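Long-range contacts in Nrps/pks (Streptomyces albus, PDB 4OPF), which is a ketosynthase domain of the AT-less synthase OzmH of oxazolomycin biosynthesis, probably accepting the growing polyketide chain, though its condensing activity is uncertain: residues P79-L84 and Q136-A141; E86-A91 and V227-L232. One frame throughout, in Å; residues are numbered along the deposited sequence.

Contact 1: residues P79-L84 and Q136-A141; sequences PQALLL and QNYLAA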
loop_
_atom_site.group_PDB
_atom_site.type_symbol
_atom_site.label_atom_id
_atom_site.label_comp_id
_atom_site.label_asym_id
_atom_site.label_seq_id
_atom_site.Cartn_x
_atom_site.Cartn_y
_atom_site.Cartn_z
ATOM N N PRO A 79 -6.330 2.004 21.280
ATOM C CA PRO A 79 -6.069 3.415 21.579
ATOM C C PRO A 79 -5.252 4.163 20.545
ATOM O O PRO A 79 -5.333 5.392 20.498
ATOM C CB PRO A 79 -5.343 3.391 22.944
ATOM C CG PRO A 79 -5.111 1.948 23.277
ATOM C CD PRO A 79 -6.048 1.116 22.435
ATOM N N GLN A 80 -4.487 3.449 19.717
ATOM C CA GLN A 80 -3.797 4.085 18.597
ATOM C C GLN A 80 -4.806 4.720 17.655
ATOM O O GLN A 80 -4.522 5.753 17.063
ATOM C CB GLN A 80 -2.929 3.071 17.848
ATOM C CG GLN A 80 -1.840 2.414 18.694
ATOM C CD GLN A 80 -0.987 1.427 17.897
ATOM O OE1 GLN A 80 0.220 1.575 17.850
ATOM N NE2 GLN A 80 -1.617 0.398 17.282
ATOM N N ALA A 81 -5.998 4.121 17.522
ATOM C CA ALA A 81 -6.981 4.654 16.623
ATOM C C ALA A 81 -7.547 5.965 17.187
ATOM O O ALA A 81 -7.744 6.944 16.447
ATOM C CB ALA A 81 -8.084 3.636 16.359
ATOM N N LEU A 82 -7.803 6.004 18.478
ATOM C CA LEU A 82 -8.322 7.209 19.108
ATOM C C LEU A 82 -7.310 8.348 19.036
ATOM O O LEU A 82 -7.671 9.479 18.789
ATOM C CB LEU A 82 -8.658 6.948 20.551
ATOM C CG LEU A 82 -9.704 5.848 20.740
ATOM C CD1 LEU A 82 -9.903 5.471 22.191
ATOM C CD2 LEU A 82 -11.012 6.379 20.218
ATOM N N LEU A 83 -6.036 8.040 19.240
ATOM C CA LEU A 83 -5.011 9.034 19.135
ATOM C C LEU A 83 -4.884 9.588 17.724
ATOM O O LEU A 83 -4.658 10.773 17.554
ATOM C CB LEU A 83 -3.694 8.400 19.544
ATOM C CG LEU A 83 -2.452 9.254 19.616
ATOM C CD1 LEU A 83 -2.658 10.416 20.523
ATOM C CD2 LEU A 83 -1.264 8.413 20.095
ATOM N N LEU A 84 -4.962 8.729 16.719
ATOM C CA LEU A 84 -4.939 9.173 15.327
ATOM C C LEU A 84 -6.110 10.092 14.991
ATOM O O LEU A 84 -5.964 11.027 14.203
ATOM C CB LEU A 84 -5.007 7.996 14.374
ATOM C CG LEU A 84 -3.678 7.365 14.076
ATOM C CD1 LEU A 84 -3.968 6.165 13.181
ATOM C CD2 LEU A 84 -2.721 8.322 13.344
ATOM N N GLN A 136 -7.987 -4.933 10.638
ATOM C CA GLN A 136 -6.562 -4.765 10.215
ATOM C C GLN A 136 -6.286 -3.509 9.411
ATOM O O GLN A 136 -5.112 -3.060 9.305
ATOM C CB GLN A 136 -6.022 -5.982 9.459
ATOM C CG GLN A 136 -5.827 -7.208 10.348
ATOM C CD GLN A 136 -6.794 -7.243 11.525
ATOM O OE1 GLN A 136 -6.517 -6.662 12.587
ATOM N NE2 GLN A 136 -7.945 -7.895 11.339
ATOM N N ASN A 137 -7.345 -2.950 8.825
ATOM C CA ASN A 137 -7.223 -1.684 8.127
ATOM C C ASN A 137 -7.827 -0.596 8.974
ATOM O O ASN A 137 -7.857 0.547 8.496
ATOM C CB ASN A 137 -7.943 -1.780 6.764
ATOM C CG ASN A 137 -7.346 -0.872 5.719
ATOM O OD1 ASN A 137 -6.111 -0.928 5.424
ATOM N ND2 ASN A 137 -8.228 -0.047 5.081
ATOM N N TYR A 138 -8.308 -0.944 10.205
ATOM C CA TYR A 138 -9.132 -0.028 11.009
ATOM C C TYR A 138 -8.398 1.291 11.300
ATOM O O TYR A 138 -9.027 2.321 11.395
ATOM C CB TYR A 138 -9.632 -0.674 12.330
ATOM C CG TYR A 138 -8.487 -1.004 13.280
ATOM C CD1 TYR A 138 -7.954 -0.042 14.128
ATOM C CD2 TYR A 138 -7.940 -2.266 13.320
ATOM C CE1 TYR A 138 -6.922 -0.346 15.001
ATOM C CE2 TYR A 138 -6.877 -2.569 14.169
ATOM C CZ TYR A 138 -6.361 -1.594 14.993
ATOM O OH TYR A 138 -5.318 -1.898 15.849
ATOM N N LEU A 139 -7.058 1.286 11.414
ATOM C CA LEU A 139 -6.355 2.509 11.725
ATOM C C LEU A 139 -6.619 3.580 10.652
ATOM O O LEU A 139 -6.777 4.766 11.021
ATOM C CB LEU A 139 -4.826 2.298 11.886
ATOM C CG LEU A 139 -4.400 1.517 13.136
ATOM C CD1 LEU A 139 -2.920 1.314 13.055
ATOM C CD2 LEU A 139 -4.704 2.285 14.417
ATOM N N ALA A 140 -6.604 3.179 9.371
ATOM C CA ALA A 140 -6.925 4.091 8.279
ATOM C C ALA A 140 -8.458 4.251 8.145
ATOM O O ALA A 140 -8.981 5.366 7.993
ATOM C CB ALA A 140 -6.317 3.590 6.979
ATOM N N ALA A 141 -9.183 3.159 8.207
ATOM C CA ALA A 141 -10.657 3.167 7.945
ATOM C C ALA A 141 -11.410 4.001 8.964
ATOM O O ALA A 141 -12.378 4.654 8.585
ATOM C CB ALA A 141 -11.268 1.754 7.934
HETATM O O HOH W 1 -7.947 5.388 13.509
#

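Contact 2: residues E86-A91 and V227-L232; sequences EETLFA and VGVLLL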
loop_
_atom_site.group_PDB
_atom_site.type_symbol
_atom_site.label_atom_id
_atom_site.label_comp_id
_atom_site.label_asym_id
_atom_site.label_seq_id
_atom_site.Cartn_x
_atom_site.Cartn_y
_atom_site.Cartn_z
ATOM N N GLU A 86 -7.628 12.230 17.014
ATOM C CA GLU A 86 -7.253 13.541 17.574
ATOM C C GLU A 86 -6.208 14.198 16.726
ATOM O O GLU A 86 -6.334 15.369 16.384
ATOM C CB GLU A 86 -6.650 13.479 18.985
ATOM C CG GLU A 86 -7.585 13.219 20.087
ATOM C CD GLU A 86 -6.972 13.408 21.489
ATOM O OE1 GLU A 86 -5.759 13.748 21.653
ATOM O OE2 GLU A 86 -7.740 13.190 22.461
ATOM N N GLU A 87 -5.139 13.486 16.465
ATOM C CA GLU A 87 -4.042 14.129 15.742
ATOM C C GLU A 87 -4.401 14.481 14.313
ATOM O O GLU A 87 -3.866 15.433 13.777
ATOM C CB GLU A 87 -2.806 13.284 15.745
ATOM C CG GLU A 87 -2.184 13.217 17.109
ATOM C CD GLU A 87 -1.710 14.595 17.612
ATOM O OE1 GLU A 87 -1.195 15.467 16.836
ATOM O OE2 GLU A 87 -1.874 14.791 18.810
ATOM N N THR A 88 -5.260 13.695 13.664
ATOM C CA THR A 88 -5.704 14.051 12.313
ATOM C C THR A 88 -6.537 15.328 12.407
ATOM O O THR A 88 -6.332 16.233 11.597
ATOM C CB THR A 88 -6.462 12.909 11.652
ATOM O OG1 THR A 88 -5.596 11.762 11.576
ATOM C CG2 THR A 88 -6.991 13.325 10.278
ATOM N N LEU A 89 -7.457 15.412 13.371
ATOM C CA LEU A 89 -8.176 16.642 13.590
ATOM C C LEU A 89 -7.210 17.821 13.774
ATOM O O LEU A 89 -7.423 18.878 13.180
ATOM C CB LEU A 89 -9.111 16.546 14.769
ATOM C CG LEU A 89 -9.840 17.834 15.135
ATOM C CD1 LEU A 89 -10.758 18.337 14.013
ATOM C CD2 LEU A 89 -10.602 17.587 16.396
ATOM N N PHE A 90 -6.164 17.639 14.571
ATOM C CA PHE A 90 -5.237 18.713 14.805
ATOM C C PHE A 90 -4.426 19.070 13.562
ATOM O O PHE A 90 -4.050 20.234 13.373
ATOM C CB PHE A 90 -4.295 18.408 15.983
ATOM C CG PHE A 90 -4.980 18.209 17.323
ATOM C CD1 PHE A 90 -6.238 18.687 17.586
ATOM C CD2 PHE A 90 -4.340 17.495 18.311
ATOM C CE1 PHE A 90 -6.856 18.465 18.818
ATOM C CE2 PHE A 90 -4.949 17.275 19.557
ATOM C CZ PHE A 90 -6.200 17.764 19.805
ATOM N N ALA A 91 -4.132 18.112 12.702
ATOM C CA ALA A 91 -3.445 18.445 11.456
ATOM C C ALA A 91 -4.330 19.259 10.537
ATOM O O ALA A 91 -3.863 20.181 9.880
ATOM C CB ALA A 91 -2.966 17.199 10.755
ATOM N N VAL A 227 3.164 9.723 17.545
ATOM C CA VAL A 227 2.197 9.892 16.464
ATOM C C VAL A 227 2.476 11.185 15.708
ATOM O O VAL A 227 2.834 12.227 16.276
ATOM C CB VAL A 227 0.737 9.857 17.009
ATOM C CG1 VAL A 227 0.520 10.925 18.047
ATOM C CG2 VAL A 227 -0.330 9.987 15.911
ATOM N N GLY A 228 2.296 11.100 14.404
ATOM C CA GLY A 228 2.438 12.251 13.527
ATOM C C GLY A 228 1.491 12.125 12.368
ATOM O O GLY A 228 1.246 11.015 11.863
ATOM N N VAL A 229 0.921 13.245 11.964
ATOM C CA VAL A 229 0.033 13.289 10.809
ATOM C C VAL A 229 0.384 14.457 9.917
ATOM O O VAL A 229 0.586 15.581 10.418
ATOM C CB VAL A 229 -1.436 13.426 11.255
ATOM C CG1 VAL A 229 -2.344 13.372 10.067
ATOM C CG2 VAL A 229 -1.793 12.329 12.276
ATOM N N LEU A 230 0.485 14.189 8.612
ATOM C CA LEU A 230 0.682 15.230 7.555
ATOM C C LEU A 230 -0.531 15.285 6.655
ATOM O O LEU A 230 -1.123 14.232 6.348
ATOM C CB LEU A 230 1.847 14.869 6.657
ATOM C CG LEU A 230 3.124 14.534 7.383
ATOM C CD1 LEU A 230 4.144 14.122 6.365
ATOM C CD2 LEU A 230 3.611 15.726 8.211
ATOM N N LEU A 231 -0.914 16.488 6.249
ATOM C CA LEU A 231 -1.847 16.646 5.156
ATOM C C LEU A 231 -1.039 17.128 3.945
ATOM O O LEU A 231 -0.323 18.133 4.034
ATOM C CB LEU A 231 -2.993 17.599 5.521
ATOM C CG LEU A 231 -4.032 17.881 4.402
ATOM C CD1 LEU A 231 -4.886 16.690 4.052
ATOM C CD2 LEU A 231 -4.979 19.006 4.766
ATOM N N LEU A 232 -1.203 16.438 2.822
ATOM C CA LEU A 232 -0.483 16.678 1.582
ATOM C C LEU A 232 -1.378 17.009 0.415
ATOM O O LEU A 232 -2.458 16.433 0.262
ATOM C CB LEU A 232 0.268 15.440 1.205
ATOM C CG LEU A 232 1.151 14.797 2.258
ATOM C CD1 LEU A 232 1.835 13.563 1.712
ATOM C CD2 LEU A 232 2.213 15.747 2.770
#

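Contact 1: residues P79-L84 and Q136-A141
L139 leans from the first turn of helix 138-147 onto the start of helix 79-95 and meets Q80, A81 and L84 there. Its CG lies beside its own backbone N, anti to the carbonyl carbon (chi1 -70°), and its CD2 methyl is the branch that reaches helix 79-95. That methyl stands 3.8 Å from A81 N and comes nearly as close to the Q80 side chain, with L139 CD2 to Q80 CB at 3.9 Å. A81 CB completes the notch, 4.1 Å from L139 CD2. One turn on, L84 crosses the L139 side chain at about a right angle, and L84 CD1 lies 3.8 Å from L139 O. V111 and V155 back L139, and V187 touches Q80 and L84; this is the tight, buried part of the contact. The looser side is that of Y138, which is partly exposed, and of a bridging water. The Y138 ring presents only an edge, its CD1 4.3 Å from A81 CB, with that methyl near the ring plane. The water links the backbones of A81 and L139, donating to L139 O at 2.8 Å and, weakly, to A81 O at 3.3 Å. No direct hydrogen bond joins the two segments; the polar ends turn to other parts of the chain, Y138 OH to D78 and R116 N, Q80 NE2 to R114 O and Q80 OE1 to L189 N. Farther out, Q136 and N137 pack on D157 of the second subunit, so the turn leading into helix 138-147 borders the dimer interface. The chemistry is thus mainly that of methyl packing: one leucine branch fits among three side chains, a single water supplies the polar link across the backbones, and the directional bonds that hold the Q80 amide and the Y138 hydroxyl in place come from outside the pair of helices.

Contact 2: residues E86-A91 and V227-L232
E87 swings CG beside its backbone N (chi1 -70°) and bends at the next bond, laying its methylene groups against V227. V229, whose CB points at the helix, carries CG1 anti to its backbone N (chi1 -176°) and CG2 beside that N; CG1 meets A91 and T88, CG2 meets E87 and T88. E87 CG reaches V227 CG1 at 3.7 Å, and E87 CB sits 3.7 Å from V229 CG2. The T88 side chain crosses V229 at about a right angle, with OG1 3.9 Å from V229 CG2; its hydrogen bond goes back to L84 O. A91 CB closes the far end, 3.9 Å from V229 CG1. An alanine in place of V229 would probably open a gap facing E87 CB, T88 OG1 and A91 CB. The E87 carboxylate passes beyond the valines to a salt bridge with R17 and a hydrogen bond to S15 OG, both on strand 9-17. The axes of segments 86-91 and 227-232 approach to 7.8 Å and diverge by 38°. This is helix-on-sheet packing as in the layered thiolase fold of ketosynthases, with helix 79-95 packed against one face of the large mixed sheet, over strand 226-234.

From the N terminus, strand 9-17 comes first, and the chain then reaches helix 79-95, which supplies the first segment of both contacts in successive turns. Contact 1 closes a loop of 51 residues, including strand 107-112, when helix 138-147 returns to the start of that helix. Contact 2 closes a longer one of 135 residues, when strand 226-234 arrives under its middle. The segments alternate along the chain, so the two loops cross rather than nest. Their centres are 13 Å apart, yet they touch directly: L83 CD2 meets V227 CG1 at 3.7 Å, and L84 CD2 packs on V227 and V229. Contact 1 joins two helices; contact 2 joins the first of them to the large sheet.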